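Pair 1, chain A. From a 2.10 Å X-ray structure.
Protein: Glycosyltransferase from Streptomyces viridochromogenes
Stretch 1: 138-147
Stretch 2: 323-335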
# COMPACT_ATOMS: atom_id res chain seq x y z
N ASP A 138 -6.34 -20.33 8.66
CA ASP A 138 -5.36 -20.81 7.70
C ASP A 138 -5.88 -20.93 6.28
O ASP A 138 -5.09 -20.95 5.33
CB ASP A 138 -4.78 -22.16 8.11
CG ASP A 138 -3.78 -22.05 9.24
OD1 ASP A 138 -3.46 -20.94 9.71
OD2 ASP A 138 -3.30 -23.10 9.65
N ASP A 139 -7.20 -21.01 6.13
CA ASP A 139 -7.82 -21.03 4.82
C ASP A 139 -8.14 -19.63 4.21
O ASP A 139 -8.63 -19.55 3.08
CB ASP A 139 -9.07 -21.97 4.83
CG ASP A 139 -9.15 -22.83 3.57
OD1 ASP A 139 -8.08 -23.05 2.99
OD2 ASP A 139 -10.25 -23.24 3.14
N ALA A 140 -7.84 -18.55 4.96
CA ALA A 140 -7.89 -17.17 4.39
C ALA A 140 -6.70 -16.88 3.46
O ALA A 140 -5.55 -17.05 3.85
CB ALA A 140 -8.00 -16.09 5.49
N PRO A 141 -6.98 -16.44 2.23
CA PRO A 141 -5.89 -16.19 1.29
C PRO A 141 -5.01 -15.02 1.73
O PRO A 141 -5.49 -14.06 2.35
CB PRO A 141 -6.62 -15.80 -0.02
CG PRO A 141 -8.03 -16.24 0.17
CD PRO A 141 -8.30 -16.18 1.64
N VAL A 142 -3.73 -15.15 1.43
CA VAL A 142 -2.78 -14.11 1.61
C VAL A 142 -2.37 -13.69 0.20
O VAL A 142 -1.88 -14.51 -0.60
CB VAL A 142 -1.59 -14.57 2.47
CG1 VAL A 142 -0.49 -13.56 2.37
CG2 VAL A 142 -2.02 -14.73 3.92
N ILE A 143 -2.64 -12.42 -0.12
CA ILE A 143 -2.38 -11.93 -1.45
C ILE A 143 -1.77 -10.56 -1.28
O ILE A 143 -2.43 -9.67 -0.81
CB ILE A 143 -3.67 -11.88 -2.38
CG1 ILE A 143 -4.34 -13.25 -2.57
CG2 ILE A 143 -3.30 -11.36 -3.74
CD1 ILE A 143 -5.70 -13.17 -3.31
N PRO A 144 -0.47 -10.40 -1.63
CA PRO A 144 0.22 -9.14 -1.30
C PRO A 144 -0.23 -7.99 -2.19
O PRO A 144 -1.02 -8.21 -3.16
CB PRO A 144 1.70 -9.52 -1.50
CG PRO A 144 1.68 -10.57 -2.56
CD PRO A 144 0.45 -11.39 -2.26
N ILE A 145 0.22 -6.77 -1.85
CA ILE A 145 -0.14 -5.55 -2.59
C ILE A 145 0.43 -5.61 -4.02
O ILE A 145 1.61 -5.92 -4.21
CB ILE A 145 0.30 -4.28 -1.86
CG1 ILE A 145 -0.47 -4.11 -0.52
CG2 ILE A 145 0.18 -3.08 -2.75
CD1 ILE A 145 0.17 -3.04 0.37
N PRO A 146 -0.45 -5.34 -5.02
CA PRO A 146 -0.07 -5.32 -6.42
C PRO A 146 0.52 -3.98 -6.83
O PRO A 146 0.26 -2.95 -6.20
CB PRO A 146 -1.42 -5.50 -7.14
CG PRO A 146 -2.41 -4.85 -6.28
CD PRO A 146 -1.89 -5.09 -4.84
N VAL A 147 1.29 -4.01 -7.90
CA VAL A 147 1.82 -2.82 -8.47
C VAL A 147 1.74 -2.97 -10.01
O VAL A 147 2.08 -4.01 -10.56
CB VAL A 147 3.24 -2.56 -7.86
CG1 VAL A 147 4.36 -3.50 -8.37
CG2 VAL A 147 3.54 -1.16 -7.88
N THR A 323 -0.68 -10.63 -12.27
CA THR A 323 -0.52 -11.81 -11.42
C THR A 323 -1.38 -11.74 -10.14
O THR A 323 -1.99 -12.73 -9.76
CB THR A 323 0.99 -12.21 -11.06
OG1 THR A 323 0.98 -13.50 -10.41
CG2 THR A 323 1.59 -11.30 -10.03
N ILE A 324 -1.38 -10.58 -9.49
CA ILE A 324 -2.16 -10.37 -8.27
C ILE A 324 -3.66 -10.30 -8.58
O ILE A 324 -4.45 -10.90 -7.89
CB ILE A 324 -1.76 -9.08 -7.55
CG1 ILE A 324 -0.30 -9.19 -7.07
CG2 ILE A 324 -2.75 -8.77 -6.36
CD1 ILE A 324 -0.02 -10.47 -6.23
N ALA A 325 -4.03 -9.58 -9.64
CA ALA A 325 -5.43 -9.57 -10.06
C ALA A 325 -5.96 -10.99 -10.35
O ALA A 325 -7.08 -11.29 -10.02
CB ALA A 325 -5.66 -8.63 -11.25
N GLU A 326 -5.17 -11.83 -11.00
CA GLU A 326 -5.66 -13.17 -11.33
C GLU A 326 -5.77 -14.01 -10.07
O GLU A 326 -6.67 -14.78 -9.93
CB GLU A 326 -4.87 -13.83 -12.51
CG GLU A 326 -3.48 -14.34 -12.22
CD GLU A 326 -2.70 -14.75 -13.51
OE1 GLU A 326 -3.29 -14.65 -14.62
OE2 GLU A 326 -1.50 -15.14 -13.39
N ARG A 327 -4.90 -13.78 -9.10
CA ARG A 327 -5.08 -14.37 -7.77
C ARG A 327 -6.40 -13.98 -7.09
O ARG A 327 -7.10 -14.85 -6.56
CB ARG A 327 -3.86 -14.11 -6.85
CG ARG A 327 -2.70 -15.00 -7.29
CD ARG A 327 -1.43 -14.56 -6.69
NE ARG A 327 -1.39 -14.78 -5.22
CZ ARG A 327 -0.29 -14.60 -4.50
NH1 ARG A 327 0.86 -14.23 -5.10
NH2 ARG A 327 -0.32 -14.83 -3.19
N TYR A 328 -6.73 -12.71 -7.11
CA TYR A 328 -8.06 -12.31 -6.66
C TYR A 328 -9.25 -12.94 -7.39
O TYR A 328 -10.18 -13.39 -6.74
CB TYR A 328 -8.21 -10.79 -6.65
CG TYR A 328 -7.57 -10.19 -5.44
CD1 TYR A 328 -8.11 -10.44 -4.18
CD2 TYR A 328 -6.43 -9.38 -5.54
CE1 TYR A 328 -7.56 -9.86 -3.04
CE2 TYR A 328 -5.85 -8.81 -4.41
CZ TYR A 328 -6.45 -9.05 -3.17
OH TYR A 328 -5.92 -8.54 -2.03
N VAL A 329 -9.21 -12.98 -8.74
CA VAL A 329 -10.26 -13.60 -9.53
C VAL A 329 -10.46 -15.05 -9.12
O VAL A 329 -11.60 -15.52 -9.01
CB VAL A 329 -9.98 -13.46 -11.05
CG1 VAL A 329 -11.01 -14.25 -11.91
CG2 VAL A 329 -9.98 -11.97 -11.46
N GLU A 330 -9.36 -15.76 -8.89
CA GLU A 330 -9.43 -17.14 -8.41
C GLU A 330 -10.26 -17.20 -7.12
O GLU A 330 -11.09 -18.08 -7.00
CB GLU A 330 -8.00 -17.74 -8.21
CG GLU A 330 -7.97 -19.23 -7.80
CD GLU A 330 -6.59 -19.74 -7.34
OE1 GLU A 330 -5.62 -18.92 -7.20
OE2 GLU A 330 -6.48 -20.98 -7.11
N GLN A 331 -10.04 -16.26 -6.19
CA GLN A 331 -10.85 -16.15 -4.95
C GLN A 331 -12.28 -15.69 -5.20
O GLN A 331 -13.18 -16.16 -4.57
CB GLN A 331 -10.17 -15.24 -3.89
CG GLN A 331 -8.75 -15.68 -3.48
CD GLN A 331 -8.71 -17.16 -3.05
OE1 GLN A 331 -9.63 -17.63 -2.41
NE2 GLN A 331 -7.66 -17.89 -3.42
N TYR A 332 -12.50 -14.77 -6.12
CA TYR A 332 -13.87 -14.44 -6.54
C TYR A 332 -14.63 -15.68 -7.00
O TYR A 332 -15.76 -15.88 -6.60
CB TYR A 332 -13.91 -13.43 -7.70
CG TYR A 332 -13.19 -12.09 -7.50
CD1 TYR A 332 -12.70 -11.66 -6.25
CD2 TYR A 332 -13.01 -11.24 -8.60
CE1 TYR A 332 -12.06 -10.37 -6.13
CE2 TYR A 332 -12.38 -10.02 -8.48
CZ TYR A 332 -11.91 -9.59 -7.25
OH TYR A 332 -11.27 -8.34 -7.22
N ARG A 333 -14.02 -16.47 -7.88
CA ARG A 333 -14.63 -17.71 -8.38
C ARG A 333 -14.84 -18.76 -7.29
O ARG A 333 -15.83 -19.54 -7.35
CB ARG A 333 -13.82 -18.28 -9.56
CG ARG A 333 -13.85 -17.32 -10.77
CD ARG A 333 -13.61 -18.01 -12.08
NE ARG A 333 -13.30 -17.07 -13.16
CZ ARG A 333 -14.20 -16.43 -13.90
NH1 ARG A 333 -15.50 -16.61 -13.73
NH2 ARG A 333 -13.76 -15.60 -14.85
N ARG A 334 -13.92 -18.81 -6.32
CA ARG A 334 -14.07 -19.69 -5.14
C ARG A 334 -15.36 -19.36 -4.40
O ARG A 334 -16.16 -20.23 -4.09
CB ARG A 334 -12.84 -19.52 -4.23
CG ARG A 334 -12.98 -20.16 -2.82
CD ARG A 334 -11.67 -20.01 -2.08
NE ARG A 334 -11.57 -20.68 -0.78
CZ ARG A 334 -10.55 -20.44 0.06
NH1 ARG A 334 -9.63 -19.54 -0.29
NH2 ARG A 334 -10.46 -21.07 1.21
N LEU A 335 -15.58 -18.07 -4.16
CA LEU A 335 -16.78 -17.59 -3.52
C LEU A 335 -18.05 -17.80 -4.36
O LEU A 335 -19.09 -18.19 -3.82
CB LEU A 335 -16.60 -16.10 -3.12
CG LEU A 335 -15.59 -15.80 -1.99
CD1 LEU A 335 -15.21 -14.33 -2.01
CD2 LEU A 335 -16.08 -16.18 -0.59
O HOH W 1 -6.64 -19.68 0.44
O HOH W 2 -5.18 -9.13 0.39
O HOH W 3 -3.63 -7.21 -2.32

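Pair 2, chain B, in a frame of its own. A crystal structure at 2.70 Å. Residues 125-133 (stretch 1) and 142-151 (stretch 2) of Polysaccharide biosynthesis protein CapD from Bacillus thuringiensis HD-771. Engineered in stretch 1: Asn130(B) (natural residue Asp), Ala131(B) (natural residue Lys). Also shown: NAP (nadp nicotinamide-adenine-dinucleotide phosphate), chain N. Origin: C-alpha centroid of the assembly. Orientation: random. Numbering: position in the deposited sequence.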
# COMPACT_ATOMS: atom_id res chain seq x y z
N VAL B 125 -15.35 0.02 23.01
CA VAL B 125 -16.76 0.35 22.80
C VAL B 125 -16.89 1.09 21.49
O VAL B 125 -16.35 2.18 21.34
CB VAL B 125 -17.31 1.21 23.94
CG1 VAL B 125 -18.70 1.74 23.60
CG2 VAL B 125 -17.34 0.39 25.23
N PHE B 126 -17.57 0.47 20.53
CA PHE B 126 -17.92 1.13 19.29
C PHE B 126 -19.24 1.88 19.49
O PHE B 126 -20.17 1.43 20.20
CB PHE B 126 -18.05 0.12 18.14
CG PHE B 126 -18.49 0.74 16.83
CD1 PHE B 126 -17.74 1.76 16.25
CD2 PHE B 126 -19.63 0.30 16.18
CE1 PHE B 126 -18.13 2.34 15.06
CE2 PHE B 126 -20.03 0.87 14.98
CZ PHE B 126 -19.28 1.91 14.43
N THR B 127 -19.32 3.02 18.82
CA THR B 127 -20.43 3.92 18.95
C THR B 127 -21.17 3.90 17.61
O THR B 127 -20.76 4.57 16.65
CB THR B 127 -19.87 5.28 19.37
OG1 THR B 127 -19.83 5.33 20.80
CG2 THR B 127 -20.68 6.39 18.90
N SER B 128 -22.23 3.09 17.55
CA SER B 128 -23.09 2.96 16.35
C SER B 128 -24.25 3.91 16.46
O SER B 128 -24.39 4.58 17.49
CB SER B 128 -23.64 1.53 16.19
OG SER B 128 -24.34 1.38 14.96
N SER B 129 -25.05 3.96 15.40
CA SER B 129 -26.34 4.67 15.37
C SER B 129 -27.51 3.70 15.23
O SER B 129 -27.35 2.57 14.79
CB SER B 129 -26.37 5.63 14.19
OG SER B 129 -27.68 6.10 13.96
N ASN B 130 -28.71 4.18 15.57
CA ASN B 130 -29.92 3.42 15.28
C ASN B 130 -30.25 3.46 13.77
O ASN B 130 -31.20 2.82 13.30
CB ASN B 130 -31.08 3.75 16.29
CG ASN B 130 -31.65 5.19 16.21
OD1 ASN B 130 -32.13 5.71 17.23
ND2 ASN B 130 -31.68 5.81 15.04
N ALA B 131 -29.46 4.21 13.01
CA ALA B 131 -29.49 4.16 11.54
C ALA B 131 -29.08 2.82 10.92
O ALA B 131 -29.43 2.53 9.78
CB ALA B 131 -28.61 5.27 10.97
N ALA B 132 -28.35 2.01 11.66
CA ALA B 132 -27.91 0.70 11.20
C ALA B 132 -29.05 -0.30 11.02
O ALA B 132 -28.79 -1.40 10.53
CB ALA B 132 -26.89 0.12 12.18
N ILE B 133 -30.27 0.04 11.45
CA ILE B 133 -31.37 -0.89 11.42
C ILE B 133 -32.15 -0.67 10.14
O ILE B 133 -32.76 0.38 9.96
CB ILE B 133 -32.29 -0.72 12.64
CG1 ILE B 133 -31.60 -1.25 13.89
CG2 ILE B 133 -33.57 -1.53 12.46
CD1 ILE B 133 -30.39 -0.47 14.32
N THR B 142 -22.82 1.67 6.40
CA THR B 142 -21.50 1.53 7.07
C THR B 142 -21.65 1.22 8.56
O THR B 142 -20.80 0.53 9.14
CB THR B 142 -20.59 2.78 6.92
OG1 THR B 142 -21.21 3.93 7.50
CG2 THR B 142 -20.32 3.08 5.50
N LYS B 143 -22.67 1.73 9.22
CA LYS B 143 -22.79 1.43 10.65
C LYS B 143 -23.23 -0.03 10.89
O LYS B 143 -22.69 -0.71 11.79
CB LYS B 143 -23.69 2.44 11.36
CG LYS B 143 -23.02 3.80 11.53
CD LYS B 143 -21.79 3.75 12.44
CE LYS B 143 -21.61 5.09 13.16
NZ LYS B 143 -20.25 5.35 13.73
N LEU B 144 -24.15 -0.53 10.08
CA LEU B 144 -24.43 -1.95 10.10
C LEU B 144 -23.15 -2.76 9.91
O LEU B 144 -22.88 -3.69 10.69
CB LEU B 144 -25.44 -2.31 9.01
CG LEU B 144 -26.02 -3.72 9.00
CD1 LEU B 144 -26.53 -4.14 10.36
CD2 LEU B 144 -27.16 -3.76 8.00
N THR B 145 -22.36 -2.39 8.91
CA THR B 145 -21.11 -3.10 8.62
C THR B 145 -20.12 -2.99 9.78
O THR B 145 -19.57 -3.99 10.23
CB THR B 145 -20.49 -2.62 7.31
OG1 THR B 145 -21.28 -3.11 6.23
CG2 THR B 145 -19.07 -3.11 7.13
N ALA B 146 -19.89 -1.78 10.29
CA ALA B 146 -19.08 -1.58 11.50
C ALA B 146 -19.56 -2.44 12.66
O ALA B 146 -18.82 -3.31 13.11
CB ALA B 146 -19.05 -0.12 11.89
N GLU B 147 -20.81 -2.24 13.11
CA GLU B 147 -21.49 -3.18 14.03
C GLU B 147 -21.13 -4.64 13.81
O GLU B 147 -20.85 -5.39 14.76
CB GLU B 147 -23.00 -3.03 13.92
CG GLU B 147 -23.56 -1.85 14.72
CD GLU B 147 -24.98 -2.06 15.20
OE1 GLU B 147 -25.29 -3.17 15.65
OE2 GLU B 147 -25.76 -1.09 15.14
N ARG B 148 -21.15 -5.03 12.53
CA ARG B 148 -20.79 -6.38 12.11
C ARG B 148 -19.33 -6.76 12.30
O ARG B 148 -19.04 -7.87 12.77
CB ARG B 148 -21.23 -6.65 10.67
CG ARG B 148 -22.44 -7.56 10.54
CD ARG B 148 -23.53 -7.28 11.56
NE ARG B 148 -24.82 -7.72 11.05
CZ ARG B 148 -26.00 -7.32 11.52
NH1 ARG B 148 -27.12 -7.76 10.95
NH2 ARG B 148 -26.08 -6.49 12.55
N LEU B 149 -18.41 -5.86 11.93
CA LEU B 149 -16.99 -6.03 12.25
C LEU B 149 -16.75 -6.25 13.76
O LEU B 149 -15.95 -7.07 14.17
CB LEU B 149 -16.20 -4.80 11.85
CG LEU B 149 -15.51 -4.69 10.51
CD1 LEU B 149 -16.10 -5.58 9.44
CD2 LEU B 149 -15.58 -3.23 10.10
N ILE B 150 -17.44 -5.48 14.57
CA ILE B 150 -17.31 -5.57 16.02
C ILE B 150 -17.69 -6.95 16.56
O ILE B 150 -16.94 -7.51 17.35
CB ILE B 150 -18.10 -4.42 16.70
CG1 ILE B 150 -17.40 -3.07 16.42
CG2 ILE B 150 -18.27 -4.67 18.21
CD1 ILE B 150 -16.08 -2.85 17.16
N THR B 151 -18.83 -7.48 16.14
CA THR B 151 -19.27 -8.81 16.59
C THR B 151 -18.34 -9.93 16.14
O THR B 151 -18.03 -10.84 16.93
CB THR B 151 -20.67 -9.18 16.06
OG1 THR B 151 -21.51 -8.02 16.01
CG2 THR B 151 -21.30 -10.23 16.95
PA NAP N . -18.59 14.66 15.95
O1A NAP N . -18.86 15.84 16.85
O2A NAP N . -18.50 14.94 14.49
O5B NAP N . -17.27 13.90 16.43
C5B NAP N . -16.46 13.22 15.47
C4B NAP N . -15.07 12.99 16.05
O4B NAP N . -14.26 12.15 15.24
C3B NAP N . -14.32 14.30 16.12
O3B NAP N . -13.48 14.16 17.26
C2B NAP N . -13.56 14.32 14.82
O2B NAP N . -12.51 15.26 14.94
C1B NAP N . -13.15 12.86 14.69
N9A NAP N . -12.85 12.27 13.34
C8A NAP N . -13.56 12.33 12.17
N7A NAP N . -12.96 11.61 11.16
C5A NAP N . -11.85 11.07 11.69
C6A NAP N . -10.73 10.21 11.23
N6A NAP N . -10.65 9.76 9.97
N1A NAP N . -9.77 9.88 12.11
C2A NAP N . -9.78 10.30 13.39
N3A NAP N . -10.75 11.09 13.88
C4A NAP N . -11.79 11.50 13.10
O3 NAP N . -19.65 13.46 16.18
PN NAP N . -20.48 13.10 17.53
O1N NAP N . -19.63 13.29 18.78
O2N NAP N . -21.84 13.72 17.42
O5D NAP N . -20.77 11.56 17.30
C5D NAP N . -19.82 10.61 17.73
C4D NAP N . -20.24 9.21 17.29
O4D NAP N . -21.61 9.04 17.65
C3D NAP N . -20.12 8.85 15.80
O3D NAP N . -19.49 7.57 15.70
C2D NAP N . -21.54 8.78 15.30
O2D NAP N . -21.71 7.78 14.28
C1D NAP N . -22.31 8.42 16.57
N1N NAP N . -23.72 8.86 16.58
C2N NAP N . -23.98 10.17 16.74
C3N NAP N . -25.25 10.69 16.77
C7N NAP N . -25.54 12.15 16.92
O7N NAP N . -26.69 12.53 16.75
N7N NAP N . -24.57 13.02 17.19
C4N NAP N . -26.41 9.76 16.66
C5N NAP N . -26.01 8.36 16.48
C6N NAP N . -24.69 7.96 16.47
P2B NAP N . -11.75 15.84 13.64
O1X NAP N . -10.98 16.97 14.30
O2X NAP N . -10.81 14.75 13.18
O3X NAP N . -12.84 16.23 12.61

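In both pairs an extended segment lies across a helix, and N, CA and C atoms of 14 central residues superpose with an RMSD of 0.9 Å. The segment of pair 2 is a strand leading into a 3-10 turn, running roughly antiparallel to its helix (145°); that of pair 1 has no regular strand, although its backbone follows a similar course. Side chains alternate: Pro141(A) and Ile143(A), matching Phe126(B) and Ser128(B), point toward the helix, whereas Val142(A) and Thr127(B) point away.

At the first inward position, Pro141(A) is compact. Its CG lies 3.3 Å from OE1 of Gln331(A), whose matched residue, Ile150(B), places CG1 3.7 Å from CB of Phe126(B). Apolar Ile150(B) suits an aromatic neighbour. Gln331(A) has a polar task instead: its OE1 accepts a hydrogen bond from NH1 of Arg334(A) (2.9 Å), while NH2 of that arginine forms a salt bridge with OD2 of Asp139(A) (2.9 Å).

The large ring of Phe126(B) packs against the small Ala146(B), with CZ 3.3 Å from CB, so the ring lies close to the helix. The matched Arg327(A) does not reach Pro141(A); its guanidinium goes to the segment further along, where NH2 gives a weak hydrogen bond to O of Val142(A) (3.0 Å) and lies 3.6 Å from CD of Pro144(A).

The next position shows the sharpest change in chemistry. Ile143(A) is wholly apolar: its CD1 sits over the face of the Tyr328(A) ring, 3.9 Å from the centroid, and its CG2 meets CG2 of Ile324(A) at 3.7 Å. In pair 2 the matched residues are polar. OG of Ser128(B) lies 2.9 Å from OE2 of Glu147(B), the counterpart of Tyr328(A), so a short hydroxyl meets a carboxylate where a branched chain met a ring.

Ile324(A) and Lys143(B) complete the comparison. The isoleucine fills its space with carbon, its CG2 also lying 3.6 Å from CB of Pro146(A), a rigid ring that adds apolar surface without a flexible chain. The lysine uses its length: NZ donates to O of Thr127(B) (3.1 Å) and to O3D of the bound NADP (3.1 Å), tying segment, helix and cofactor together. Ala131(B), an engineered residue matched to Pro146(A), makes no such contact with the helix.

Thus pair 1 packs a largely apolar centre bordered by arginines, whereas pair 2 combines aromatic packing with buried polar groups.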